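Local atomic coordinates of ftsY (Mycoplasma mycoides, PDB entry 1ZU4), a protein that serves as the receptor for the signal recognition particle, present here as the receptor's NG domain, a helical bundle joined to a P-loop domain of the SRP54 family. Residues 39-44 / 60-65; 54-59 / 83-88; 77-82 / 303-308; 257-262 / 274-279. All coordinates share one frame; numbering follows the deposited sequence.

Interaction 1. Residues 39-44 / 60-65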
loop_
_atom_site.group_PDB
_atom_site.type_symbol
_atom_site.label_atom_id
_atom_site.label_comp_id
_atom_site.label_asym_id
_atom_site.label_seq_id
_atom_site.Cartn_x
_atom_site.Cartn_y
_atom_site.Cartn_z
ATOM N N GLU A 39 4.426 28.764 10.532
ATOM C CA GLU A 39 4.586 27.798 11.613
ATOM C C GLU A 39 3.884 26.519 11.212
ATOM O O GLU A 39 4.420 25.464 11.421
ATOM C CB GLU A 39 3.983 28.286 12.937
ATOM C CG GLU A 39 4.605 29.549 13.553
ATOM C CD GLU A 39 6.042 29.372 13.993
ATOM O OE1 GLU A 39 6.493 28.224 14.215
ATOM O OE2 GLU A 39 6.732 30.407 14.097
ATOM N N LEU A 40 2.672 26.621 10.655
ATOM C CA LEU A 40 1.964 25.413 10.261
ATOM C C LEU A 40 2.742 24.645 9.203
ATOM O O LEU A 40 2.866 23.396 9.259
ATOM C CB LEU A 40 0.561 25.748 9.777
ATOM C CG LEU A 40 -0.213 24.595 9.082
ATOM C CD1 LEU A 40 -0.628 23.565 10.097
ATOM C CD2 LEU A 40 -1.447 25.134 8.325
ATOM N N GLU A 41 3.314 25.388 8.257
ATOM C CA GLU A 41 4.060 24.787 7.144
ATOM C C GLU A 41 5.240 24.025 7.677
ATOM O O GLU A 41 5.542 22.942 7.209
ATOM C CB GLU A 41 4.474 25.884 6.141
ATOM C CG GLU A 41 3.339 26.208 5.185
ATOM C CD GLU A 41 3.483 27.527 4.443
ATOM O OE1 GLU A 41 4.551 28.190 4.448
ATOM O OE2 GLU A 41 2.485 27.894 3.851
ATOM N N ASP A 42 5.888 24.565 8.706
ATOM C CA ASP A 42 6.953 23.834 9.362
ATOM C C ASP A 42 6.509 22.515 10.016
ATOM O O ASP A 42 7.146 21.481 9.856
ATOM C CB ASP A 42 7.743 24.717 10.331
ATOM C CG ASP A 42 9.013 24.066 10.739
ATOM O OD1 ASP A 42 9.857 23.811 9.853
ATOM O OD2 ASP A 42 9.188 23.749 11.942
ATOM N N VAL A 43 5.386 22.522 10.689
ATOM C CA VAL A 43 4.812 21.266 11.158
ATOM C C VAL A 43 4.499 20.285 10.011
ATOM O O VAL A 43 4.795 19.112 10.126
ATOM C CB VAL A 43 3.557 21.529 11.962
ATOM C CG1 VAL A 43 2.808 20.217 12.272
ATOM C CG2 VAL A 43 3.882 22.330 13.236
ATOM N N LEU A 44 3.923 20.757 8.905
ATOM C CA LEU A 44 3.542 19.853 7.820
ATOM C C LEU A 44 4.786 19.235 7.237
ATOM O O LEU A 44 4.804 18.045 6.869
ATOM C CB LEU A 44 2.748 20.599 6.736
ATOM C CG LEU A 44 1.364 21.023 7.231
ATOM C CD1 LEU A 44 0.628 21.799 6.197
ATOM C CD2 LEU A 44 0.513 19.841 7.734
ATOM N N LEU A 60 -5.017 25.082 1.016
ATOM C CA LEU A 60 -6.351 24.650 1.422
ATOM C C LEU A 60 -6.812 25.125 2.812
ATOM O O LEU A 60 -7.930 25.615 2.954
ATOM C CB LEU A 60 -6.445 23.133 1.320
ATOM C CG LEU A 60 -6.674 22.621 -0.109
ATOM C CD1 LEU A 60 -6.424 21.125 -0.149
ATOM C CD2 LEU A 60 -8.083 23.024 -0.641
ATOM N N VAL A 61 -5.963 24.957 3.835
ATOM C CA VAL A 61 -6.276 25.460 5.183
ATOM C C VAL A 61 -6.447 27.006 5.122
ATOM O O VAL A 61 -7.401 27.560 5.647
ATOM C CB VAL A 61 -5.181 25.128 6.202
ATOM C CG1 VAL A 61 -5.471 25.845 7.544
ATOM C CG2 VAL A 61 -5.079 23.599 6.452
ATOM N N ARG A 62 -5.564 27.677 4.397
ATOM C CA ARG A 62 -5.644 29.131 4.269
ATOM C C ARG A 62 -6.943 29.544 3.572
ATOM O O ARG A 62 -7.565 30.531 3.932
ATOM C CB ARG A 62 -4.365 29.658 3.588
ATOM C CG ARG A 62 -4.548 31.067 3.101
ATOM C CD ARG A 62 -3.330 31.939 3.154
ATOM N NE ARG A 62 -1.978 31.365 3.177
ATOM C CZ ARG A 62 -0.976 32.046 3.743
ATOM N NH1 ARG A 62 -1.259 33.199 4.322
ATOM N NH2 ARG A 62 0.281 31.597 3.761
ATOM N N LYS A 63 -7.393 28.745 2.612
ATOM C CA LYS A 63 -8.629 29.033 1.909
ATOM C C LYS A 63 -9.884 28.873 2.766
ATOM O O LYS A 63 -10.834 29.647 2.641
ATOM C CB LYS A 63 -8.741 28.133 0.687
ATOM C CG LYS A 63 -9.788 28.643 -0.283
ATOM C CD LYS A 63 -9.280 28.503 -1.707
ATOM C CE LYS A 63 -9.610 27.122 -2.218
ATOM N NZ LYS A 63 -11.103 26.994 -2.290
ATOM N N LYS A 64 -9.874 27.853 3.620
ATOM C CA LYS A 64 -11.004 27.483 4.492
ATOM C C LYS A 64 -11.146 28.382 5.723
ATOM O O LYS A 64 -12.138 28.322 6.467
ATOM C CB LYS A 64 -10.796 26.031 4.944
ATOM C CG LYS A 64 -11.025 25.032 3.840
ATOM C CD LYS A 64 -10.421 23.665 4.092
ATOM C CE LYS A 64 -10.253 22.933 2.753
ATOM N NZ LYS A 64 -11.572 22.451 2.196
ATOM N N THR A 65 -10.157 29.213 5.996
ATOM C CA THR A 65 -10.146 29.796 7.340
ATOM C C THR A 65 -10.002 31.316 7.301
ATOM O O THR A 65 -9.640 31.852 6.294
ATOM C CB THR A 65 -8.978 29.241 8.187
ATOM O OG1 THR A 65 -7.762 29.426 7.491
ATOM C CG2 THR A 65 -9.112 27.721 8.472
#
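V61 and L40 meet tip to tip, one methyl from each side: CG1 of V61 lies 4.2 Å from CD2 of L40. The contact is light. The nearest CA atoms, those of the same two residues, are still 9.7 Å apart, so both side chains have to reach for it. L40 does so with CG anti to its backbone nitrogen (chi1 169°) and sends one branch across, while V61 offers the methyl that lies beside its own carbonyl carbon.

Next to this apolar touch the carboxylate of E41 and the guanidinium of R62 come near each other. OE2 of E41 stands 4.3 Å from NH2 of R62, oblique to the guanidinium plane and too far for a salt bridge. Each has a closer partner: E41 OE2 is hydrogen-bonded to the hydroxyl of S58, and R62 NH1 makes a salt bridge with D34. Any pull between the two charges is therefore probably secondary.

One turn beyond V61, T65 OG1 turns back to give a hydrogen bond to V61 O (2.6 Å), approaching from above the carbonyl plane.

F37 of helix 34-46 fills in beside V61, R62 and T65. Helix 71-87 packs against helix 51-64 through S81, and helix 12-27 lies against E39 and V43, which makes this one seam of the helical bundle.

Interaction 2. Residues 54-59 / 83-88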
loop_
_atom_site.group_PDB
_atom_site.type_symbol
_atom_site.label_atom_id
_atom_site.label_comp_id
_atom_site.label_asym_id
_atom_site.label_seq_id
_atom_site.Cartn_x
_atom_site.Cartn_y
_atom_site.Cartn_z
ATOM N N VAL A 54 2.945 19.900 1.302
ATOM C CA VAL A 54 2.913 20.971 2.313
ATOM C C VAL A 54 2.227 22.195 1.721
ATOM O O VAL A 54 1.312 22.736 2.317
ATOM C CB VAL A 54 4.327 21.357 2.825
ATOM C CG1 VAL A 54 4.296 22.585 3.755
ATOM C CG2 VAL A 54 4.913 20.182 3.579
ATOM N N LEU A 55 2.669 22.599 0.530
ATOM C CA LEU A 55 2.107 23.754 -0.155
ATOM C C LEU A 55 0.606 23.607 -0.456
ATOM O O LEU A 55 -0.178 24.515 -0.208
ATOM C CB LEU A 55 2.898 24.001 -1.443
ATOM C CG LEU A 55 2.377 25.102 -2.356
ATOM C CD1 LEU A 55 2.852 26.411 -1.810
ATOM C CD2 LEU A 55 2.841 24.873 -3.780
ATOM N N LYS A 56 0.205 22.478 -1.001
ATOM C CA LYS A 56 -1.211 22.223 -1.298
ATOM C C LYS A 56 -2.086 22.208 -0.022
ATOM O O LYS A 56 -3.157 22.798 -0.000
ATOM C CB LYS A 56 -1.369 20.914 -2.094
ATOM C CG LYS A 56 -2.778 20.726 -2.676
ATOM C CD LYS A 56 -2.977 19.382 -3.406
ATOM C CE LYS A 56 -2.513 19.454 -4.857
ATOM N NZ LYS A 56 -1.022 19.421 -4.914
ATOM N N VAL A 57 -1.613 21.579 1.050
ATOM C CA VAL A 57 -2.393 21.501 2.303
ATOM C C VAL A 57 -2.499 22.880 2.978
ATOM O O VAL A 57 -3.573 23.294 3.402
ATOM C CB VAL A 57 -1.831 20.408 3.250
ATOM C CG1 VAL A 57 -2.477 20.492 4.655
ATOM C CG2 VAL A 57 -2.134 19.028 2.670
ATOM N N SER A 58 -1.373 23.576 3.094
ATOM C CA SER A 58 -1.371 24.941 3.646
ATOM C C SER A 58 -2.326 25.857 2.885
ATOM O O SER A 58 -3.088 26.608 3.514
ATOM C CB SER A 58 0.031 25.534 3.606
ATOM O OG SER A 58 0.070 26.759 4.348
ATOM N N ASN A 59 -2.306 25.793 1.555
ATOM C CA ASN A 59 -3.206 26.658 0.747
ATOM C C ASN A 59 -4.673 26.369 0.970
ATOM O O ASN A 59 -5.471 27.287 1.113
ATOM C CB ASN A 59 -2.883 26.595 -0.741
ATOM C CG ASN A 59 -1.632 27.359 -1.091
ATOM O OD1 ASN A 59 -1.019 27.113 -2.136
ATOM N ND2 ASN A 59 -1.221 28.265 -0.214
ATOM N N TYR A 83 -7.180 15.285 3.680
ATOM C CA TYR A 83 -8.006 14.427 2.868
ATOM C C TYR A 83 -8.132 14.957 1.443
ATOM O O TYR A 83 -7.999 14.183 0.461
ATOM C CB TYR A 83 -9.388 14.301 3.534
ATOM C CG TYR A 83 -10.414 13.680 2.668
ATOM C CD1 TYR A 83 -10.588 12.283 2.649
ATOM C CD2 TYR A 83 -11.201 14.470 1.840
ATOM C CE1 TYR A 83 -11.516 11.718 1.865
ATOM C CE2 TYR A 83 -12.114 13.903 1.004
ATOM C CZ TYR A 83 -12.287 12.526 1.051
ATOM O OH TYR A 83 -13.189 11.957 0.241
ATOM N N GLN A 84 -8.447 16.253 1.295
ATOM C CA GLN A 84 -8.577 16.862 -0.070
ATOM C C GLN A 84 -7.284 16.852 -0.913
ATOM O O GLN A 84 -7.315 16.695 -2.155
ATOM C CB GLN A 84 -9.196 18.267 0.012
ATOM C CG GLN A 84 -10.628 18.184 0.532
ATOM C CD GLN A 84 -11.377 19.499 0.461
ATOM O OE1 GLN A 84 -10.788 20.577 0.420
ATOM N NE2 GLN A 84 -12.692 19.402 0.481
ATOM N N ALA A 85 -6.143 16.981 -0.232
ATOM C CA ALA A 85 -4.844 16.997 -0.903
ATOM C C ALA A 85 -4.610 15.654 -1.593
ATOM O O ALA A 85 -4.115 15.590 -2.726
ATOM C CB ALA A 85 -3.750 17.277 0.092
ATOM N N TYR A 86 -4.977 14.590 -0.899
ATOM C CA TYR A 86 -4.896 13.236 -1.432
ATOM C C TYR A 86 -5.946 13.001 -2.499
ATOM O O TYR A 86 -5.642 12.434 -3.548
ATOM C CB TYR A 86 -5.080 12.217 -0.311
ATOM C CG TYR A 86 -4.845 10.785 -0.722
ATOM C CD1 TYR A 86 -3.578 10.223 -0.569
ATOM C CD2 TYR A 86 -5.871 10.005 -1.312
ATOM C CE1 TYR A 86 -3.319 8.919 -0.938
ATOM C CE2 TYR A 86 -5.616 8.656 -1.717
ATOM C CZ TYR A 86 -4.331 8.137 -1.496
ATOM O OH TYR A 86 -3.986 6.859 -1.839
ATOM N N THR A 87 -7.180 13.417 -2.235
ATOM C CA THR A 87 -8.273 13.090 -3.157
ATOM C C THR A 87 -8.316 14.012 -4.394
ATOM O O THR A 87 -9.122 13.788 -5.271
ATOM C CB THR A 87 -9.653 13.119 -2.446
ATOM O OG1 THR A 87 -9.811 14.395 -1.815
ATOM C CG2 THR A 87 -9.758 12.043 -1.390
ATOM N N ASP A 88 -7.485 15.062 -4.435
ATOM C CA ASP A 88 -7.321 15.924 -5.615
ATOM C C ASP A 88 -6.522 15.172 -6.697
ATOM O O ASP A 88 -5.280 15.167 -6.722
ATOM C CB ASP A 88 -6.654 17.266 -5.227
ATOM C CG ASP A 88 -6.315 18.153 -6.440
ATOM O OD1 ASP A 88 -7.131 18.213 -7.396
ATOM O OD2 ASP A 88 -5.228 18.784 -6.428
#
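K56 leaves its helix extended, with CG anti to the backbone nitrogen (chi1 -169°), which carries CD alongside A85; the bend at chi3 (-85°) then swings CE to D88 OD2. D88 also holds CG anti to its nitrogen (chi1 174°), and its carboxylate meets the lysine chain at an oblique crossing. V57, one residue on from K56, turns its CG2 methyl to A85.

That methyl pair is the close apolar contact: V57 CG2 sits 3.5 Å from A85 CB. With only a methyl on the alanine, the two helices come close, and the CA atoms of V57 and A85 are 6.0 Å apart. K56 lies along the flank of the same alanine, its CD 3.9 Å from A85 CA. V57 is also wedged among L78, S81 and L82 of helix 71-87, with L44 of helix 34-46 packed on it from another direction.

D88 is the first residue to leave helical geometry, at the point where helix 71-87 ends. Both its carbonyl and that of Y86 accept hydrogen bonds from K277 NZ, which ties this helix end to helix 272-280.

The polar part is less direct than the residue types suggest. D88 OD2 approaches CE of K56 to 3.2 Å, whereas NZ of K56 remains 4.5 Å from that oxygen, beyond a salt bridge. The contact is thus mostly apolar, the methylenes of K56 and the methyl of V57 closing on A85; at its solvent-facing border, where D88 is exposed, the opposite charges probably add at most a long-range attraction.

Interaction 3. Residues 77-82 / 303-308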
loop_
_atom_site.group_PDB
_atom_site.type_symbol
_atom_site.label_atom_id
_atom_site.label_comp_id
_atom_site.label_asym_id
_atom_site.label_seq_id
_atom_site.Cartn_x
_atom_site.Cartn_y
_atom_site.Cartn_z
ATOM N N ALA A 77 -10.210 22.285 9.672
ATOM C CA ALA A 77 -9.722 22.753 8.376
ATOM C C ALA A 77 -8.569 21.900 7.868
ATOM O O ALA A 77 -8.565 21.461 6.709
ATOM C CB ALA A 77 -9.309 24.264 8.482
ATOM N N LEU A 78 -7.617 21.643 8.767
ATOM C CA LEU A 78 -6.451 20.867 8.455
ATOM C C LEU A 78 -6.828 19.421 8.117
ATOM O O LEU A 78 -6.337 18.877 7.128
ATOM C CB LEU A 78 -5.478 20.921 9.629
ATOM C CG LEU A 78 -4.219 20.088 9.521
ATOM C CD1 LEU A 78 -3.454 20.409 8.211
ATOM C CD2 LEU A 78 -3.369 20.292 10.781
ATOM N N VAL A 79 -7.720 18.817 8.912
ATOM C CA VAL A 79 -8.180 17.434 8.679
ATOM C C VAL A 79 -8.787 17.315 7.264
ATOM O O VAL A 79 -8.428 16.438 6.515
ATOM C CB VAL A 79 -9.166 16.939 9.786
ATOM C CG1 VAL A 79 -9.745 15.584 9.423
ATOM C CG2 VAL A 79 -8.464 16.833 11.151
ATOM N N GLU A 80 -9.657 18.255 6.918
ATOM C CA GLU A 80 -10.303 18.318 5.626
ATOM C C GLU A 80 -9.321 18.568 4.498
ATOM O O GLU A 80 -9.438 17.962 3.450
ATOM C CB GLU A 80 -11.403 19.401 5.650
ATOM C CG GLU A 80 -12.115 19.607 4.328
ATOM C CD GLU A 80 -13.319 20.550 4.494
ATOM O OE1 GLU A 80 -14.217 20.232 5.306
ATOM O OE2 GLU A 80 -13.351 21.607 3.832
ATOM N N SER A 81 -8.336 19.434 4.727
ATOM C CA SER A 81 -7.322 19.760 3.704
ATOM C C SER A 81 -6.361 18.616 3.424
ATOM O O SER A 81 -5.840 18.513 2.311
ATOM C CB SER A 81 -6.525 21.028 4.072
ATOM O OG SER A 81 -7.401 22.170 4.298
ATOM N N LEU A 82 -6.116 17.771 4.429
ATOM C CA LEU A 82 -5.240 16.596 4.272
ATOM C C LEU A 82 -5.925 15.592 3.358
ATOM O O LEU A 82 -5.334 15.125 2.385
ATOM C CB LEU A 82 -4.924 15.965 5.624
ATOM C CG LEU A 82 -3.943 16.744 6.525
ATOM C CD1 LEU A 82 -4.046 16.239 7.949
ATOM C CD2 LEU A 82 -2.450 16.748 6.048
ATOM N N GLN A 303 -10.080 7.465 6.727
ATOM C CA GLN A 303 -9.703 6.787 7.948
ATOM C C GLN A 303 -8.234 7.018 8.282
ATOM O O GLN A 303 -7.877 7.214 9.435
ATOM C CB GLN A 303 -10.003 5.294 7.831
ATOM C CG GLN A 303 -11.500 4.973 8.032
ATOM C CD GLN A 303 -11.983 5.312 9.431
ATOM O OE1 GLN A 303 -11.647 4.607 10.381
ATOM N NE2 GLN A 303 -12.753 6.398 9.572
ATOM N N TYR A 304 -7.378 6.934 7.270
ATOM C CA TYR A 304 -5.975 7.225 7.448
ATOM C C TYR A 304 -5.838 8.634 8.047
ATOM O O TYR A 304 -5.183 8.820 9.079
ATOM C CB TYR A 304 -5.279 7.157 6.088
ATOM C CG TYR A 304 -3.802 7.425 6.105
ATOM C CD1 TYR A 304 -2.891 6.387 6.301
ATOM C CD2 TYR A 304 -3.309 8.716 5.846
ATOM C CE1 TYR A 304 -1.525 6.636 6.270
ATOM C CE2 TYR A 304 -1.974 8.973 5.830
ATOM C CZ TYR A 304 -1.086 7.934 6.036
ATOM O OH TYR A 304 0.226 8.208 5.998
ATOM N N ILE A 305 -6.515 9.610 7.437
ATOM C CA ILE A 305 -6.413 11.011 7.909
ATOM C C ILE A 305 -7.006 11.232 9.320
ATOM O O ILE A 305 -6.412 11.890 10.164
ATOM C CB ILE A 305 -7.079 11.994 6.885
ATOM C CG1 ILE A 305 -6.350 11.937 5.530
ATOM C CG2 ILE A 305 -7.067 13.440 7.398
ATOM C CD1 ILE A 305 -4.856 12.135 5.615
ATOM N N VAL A 306 -8.204 10.698 9.556
ATOM C CA VAL A 306 -8.866 10.841 10.874
ATOM C C VAL A 306 -8.043 10.203 12.014
ATOM O O VAL A 306 -7.865 10.800 13.079
ATOM C CB VAL A 306 -10.331 10.297 10.794
ATOM C CG1 VAL A 306 -10.901 10.040 12.176
ATOM C CG2 VAL A 306 -11.203 11.299 10.011
ATOM N N HIS A 307 -7.515 9.006 11.793
ATOM C CA HIS A 307 -6.689 8.355 12.819
ATOM C C HIS A 307 -5.296 9.018 12.979
ATOM O O HIS A 307 -4.735 9.090 14.096
ATOM C CB HIS A 307 -6.632 6.837 12.563
ATOM C CG HIS A 307 -7.961 6.165 12.768
ATOM N ND1 HIS A 307 -8.469 5.904 14.020
ATOM C CD2 HIS A 307 -8.904 5.751 11.886
ATOM C CE1 HIS A 307 -9.657 5.331 13.902
ATOM N NE2 HIS A 307 -9.944 5.222 12.617
ATOM N N LEU A 308 -4.761 9.546 11.889
ATOM C CA LEU A 308 -3.512 10.357 11.949
ATOM C C LEU A 308 -3.743 11.584 12.795
ATOM O O LEU A 308 -2.849 12.015 13.532
ATOM C CB LEU A 308 -3.091 10.858 10.554
ATOM C CG LEU A 308 -1.861 11.793 10.456
ATOM C CD1 LEU A 308 -0.623 11.198 11.201
ATOM C CD2 LEU A 308 -1.561 12.045 8.994
#
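I305 drives its CG2 methyl against helix 71-87, where it meets three groups at once. CG2 is 3.4 Å from the backbone oxygen of V79, 3.8 Å from CB of L82 and 4.0 Å from CG1 of V79. The other branch joins in, since CD1 of I305 also lies 3.8 Å from L82 CB, so L82 CB rests over both methyls of the isoleucine. The first torsion (chi1 -62°) turns CG2 to V79, and the bend at chi2 (-52°) brings CD1 back beside L82 CB. L82 and I305 cross at a slant; V79 and I305 instead run antiparallel alongside one another, meeting flank to flank. The close-fitting part is therefore I305 with L82 and the V79 oxygen, and it is buried; the CA atoms of V79 and I305 are 6.7 Å apart.

The loose side begins at the V79 methyls, on a residue that is only partly covered, with S309 and M313 from the C-terminal tail beside it. V306 is exposed and its side chain comes no nearer than 4.6 Å to residues 77-82. L308 also stays short of direct contact with residues 77-82, but is buried against S14 and F18 of helix 12-27. On the far side of helix 301-308, H307 NE2 is hydrogen-bonded to Q303 OE1, which lies in the imidazole plane.

Helix 71-87 is the last helix of the N-terminal bundle, and helix 301-308 closes the P-loop domain. Their packing is characteristic of the NG domain of SRP54-type proteins, where the C-terminal helix of the G domain lies back against the N domain.

Interaction 4. Residues 257-262 / 274-279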
loop_
_atom_site.group_PDB
_atom_site.type_symbol
_atom_site.label_atom_id
_atom_site.label_comp_id
_atom_site.label_asym_id
_atom_site.label_seq_id
_atom_site.Cartn_x
_atom_site.Cartn_y
_atom_site.Cartn_z
ATOM N N SER A 257 -0.736 -1.051 -10.674
ATOM C CA SER A 257 -2.138 -0.522 -10.638
ATOM C C SER A 257 -2.478 -0.018 -9.258
ATOM O O SER A 257 -3.442 0.724 -9.113
ATOM C CB SER A 257 -3.189 -1.610 -11.020
ATOM O OG SER A 257 -3.110 -2.708 -10.089
ATOM N N GLY A 258 -1.674 -0.380 -8.241
ATOM C CA GLY A 258 -1.937 0.050 -6.903
ATOM C C GLY A 258 -0.809 -0.292 -5.942
ATOM O O GLY A 258 0.145 -0.992 -6.284
ATOM N N ILE A 259 -0.945 0.190 -4.729
ATOM C CA ILE A 259 0.082 0.080 -3.680
ATOM C C ILE A 259 -0.489 -0.613 -2.414
ATOM O O ILE A 259 -1.632 -0.382 -2.008
ATOM C CB ILE A 259 0.631 1.493 -3.269
ATOM C CG1 ILE A 259 1.249 2.293 -4.453
ATOM C CG2 ILE A 259 1.652 1.438 -2.113
ATOM C CD1 ILE A 259 2.298 1.601 -5.206
ATOM N N ILE A 260 0.359 -1.407 -1.778
ATOM C CA ILE A 260 0.140 -1.972 -0.469
ATOM C C ILE A 260 1.187 -1.313 0.435
ATOM O O ILE A 260 2.349 -1.556 0.264
ATOM C CB ILE A 260 0.380 -3.500 -0.456
ATOM C CG1 ILE A 260 -0.557 -4.227 -1.483
ATOM C CG2 ILE A 260 0.160 -4.066 0.925
ATOM C CD1 ILE A 260 -0.367 -5.755 -1.430
ATOM N N LEU A 261 0.741 -0.496 1.378
ATOM C CA LEU A 261 1.574 0.259 2.315
ATOM C C LEU A 261 1.651 -0.554 3.609
ATOM O O LEU A 261 0.676 -0.680 4.290
ATOM C CB LEU A 261 0.894 1.616 2.612
ATOM C CG LEU A 261 1.713 2.556 3.520
ATOM C CD1 LEU A 261 3.097 2.880 2.931
ATOM C CD2 LEU A 261 0.939 3.829 3.856
ATOM N N THR A 262 2.816 -1.104 3.922
ATOM C CA THR A 262 2.990 -1.976 5.069
ATOM C C THR A 262 3.671 -1.252 6.180
ATOM O O THR A 262 4.269 -0.168 5.968
ATOM C CB THR A 262 3.869 -3.191 4.719
ATOM O OG1 THR A 262 5.156 -2.730 4.282
ATOM C CG2 THR A 262 3.218 -4.022 3.619
ATOM N N LEU A 274 0.616 10.831 1.607
ATOM C CA LEU A 274 0.555 11.968 0.719
ATOM C C LEU A 274 1.778 12.058 -0.159
ATOM O O LEU A 274 1.682 12.492 -1.280
ATOM C CB LEU A 274 0.384 13.262 1.509
ATOM C CG LEU A 274 -0.946 13.443 2.248
ATOM C CD1 LEU A 274 -0.928 14.784 3.017
ATOM C CD2 LEU A 274 -1.996 13.471 1.219
ATOM N N ALA A 275 2.932 11.713 0.385
ATOM C CA ALA A 275 4.156 11.644 -0.386
ATOM C C ALA A 275 3.954 10.639 -1.525
ATOM O O ALA A 275 4.369 10.901 -2.639
ATOM C CB ALA A 275 5.374 11.233 0.530
ATOM N N ILE A 276 3.316 9.489 -1.241
ATOM C CA ILE A 276 3.060 8.471 -2.257
ATOM C C ILE A 276 2.160 9.036 -3.381
ATOM O O ILE A 276 2.474 8.956 -4.569
ATOM C CB ILE A 276 2.445 7.167 -1.614
ATOM C CG1 ILE A 276 3.548 6.428 -0.816
ATOM C CG2 ILE A 276 1.832 6.253 -2.688
ATOM C CD1 ILE A 276 3.023 5.436 0.208
ATOM N N LYS A 277 1.025 9.586 -2.979
ATOM C CA LYS A 277 0.089 10.217 -3.900
ATOM C C LYS A 277 0.830 11.236 -4.807
ATOM O O LYS A 277 0.637 11.217 -6.012
ATOM C CB LYS A 277 -1.014 10.877 -3.062
ATOM C CG LYS A 277 -1.901 11.861 -3.773
ATOM C CD LYS A 277 -2.641 11.132 -4.880
ATOM C CE LYS A 277 -3.173 12.121 -5.901
ATOM N NZ LYS A 277 -3.656 13.409 -5.275
ATOM N N GLU A 278 1.688 12.083 -4.227
ATOM C CA GLU A 278 2.403 13.111 -5.023
ATOM C C GLU A 278 3.436 12.491 -5.972
ATOM O O GLU A 278 3.386 12.731 -7.176
ATOM C CB GLU A 278 3.096 14.149 -4.114
ATOM C CG GLU A 278 3.886 15.227 -4.861
ATOM C CD GLU A 278 2.999 16.130 -5.668
ATOM O OE1 GLU A 278 1.842 16.381 -5.263
ATOM O OE2 GLU A 278 3.466 16.551 -6.735
ATOM N N LEU A 279 4.366 11.702 -5.439
ATOM C CA LEU A 279 5.428 11.195 -6.269
ATOM C C LEU A 279 4.988 10.131 -7.286
ATOM O O LEU A 279 5.449 10.195 -8.401
ATOM C CB LEU A 279 6.617 10.653 -5.457
ATOM C CG LEU A 279 7.939 10.671 -6.263
ATOM C CD1 LEU A 279 8.437 12.125 -6.427
ATOM C CD2 LEU A 279 9.036 9.799 -5.648
#
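L261 presents its CD1 methyl to the end of I276, CD1 to CD1 at 3.7 Å, the two side chains meeting at an angle. The isoleucine gets there by an outstretched chain: CG1 is anti to the carbonyl carbon (chi1 -72°) and CD1 continues nearly straight from it (chi2 161°). Its shorter branch serves a second residue, CG2 of I276 lying 4.4 Å from CG1 of I259, a looser touch. I276 is thus a single helix residue spread over two strand residues, I259 and L261, which sit two apart and point to the same face of the sheet.

Strand 258-262, helix 272-280 and strand 284-288 form a beta-alpha-beta unit of the P-loop domain, with the two strands parallel and adjacent. The contact is the place where the helix of that crossover sits down on its first strand, and the spacing is that of a helix over a sheet, with 9.0 Å between the CA atoms of I259 and I276. Backbone hydrogen bonds tie I259 to P283 and K285 on one flank of the strand, and G258 and I260 to L233 on the other.

I235 of strand 230-236 extends the hydrophobic layer to the next strand, touching both I259 and I276. V244 of helix 241-250 closes on I276 as well, and A237 lies against L261. On another face of helix 272-280, the helical bundle comes up close: L274 packs on M49, and E278 on K52 and M53 of helix 51-64.

In the fold
Interactions 1 and 2 lie within the N-terminal helices, and interaction 3 joins them to helix 301-308; centres are 10 Å apart from 1 to 2 and from 2 to 3. Interactions 1 and 2 share helix 51-64, while 2 and 3 share helix 71-87. K64 NZ links interaction 1 to both of the others, 2.7 Å from Q84 OE1 and 2.6 Å from E80 OE2. Interaction 4 lies deep in the P-loop domain, its centre about 15 Å from that of interaction 2, yet K277 NZ is 2.8 Å from both D88 O and Y86 O. Secondarily, L274 CD2 packs 3.9 Å from L82 O of interaction 3. None of the four uses residues of the probable P-loop that follows strand 106-111.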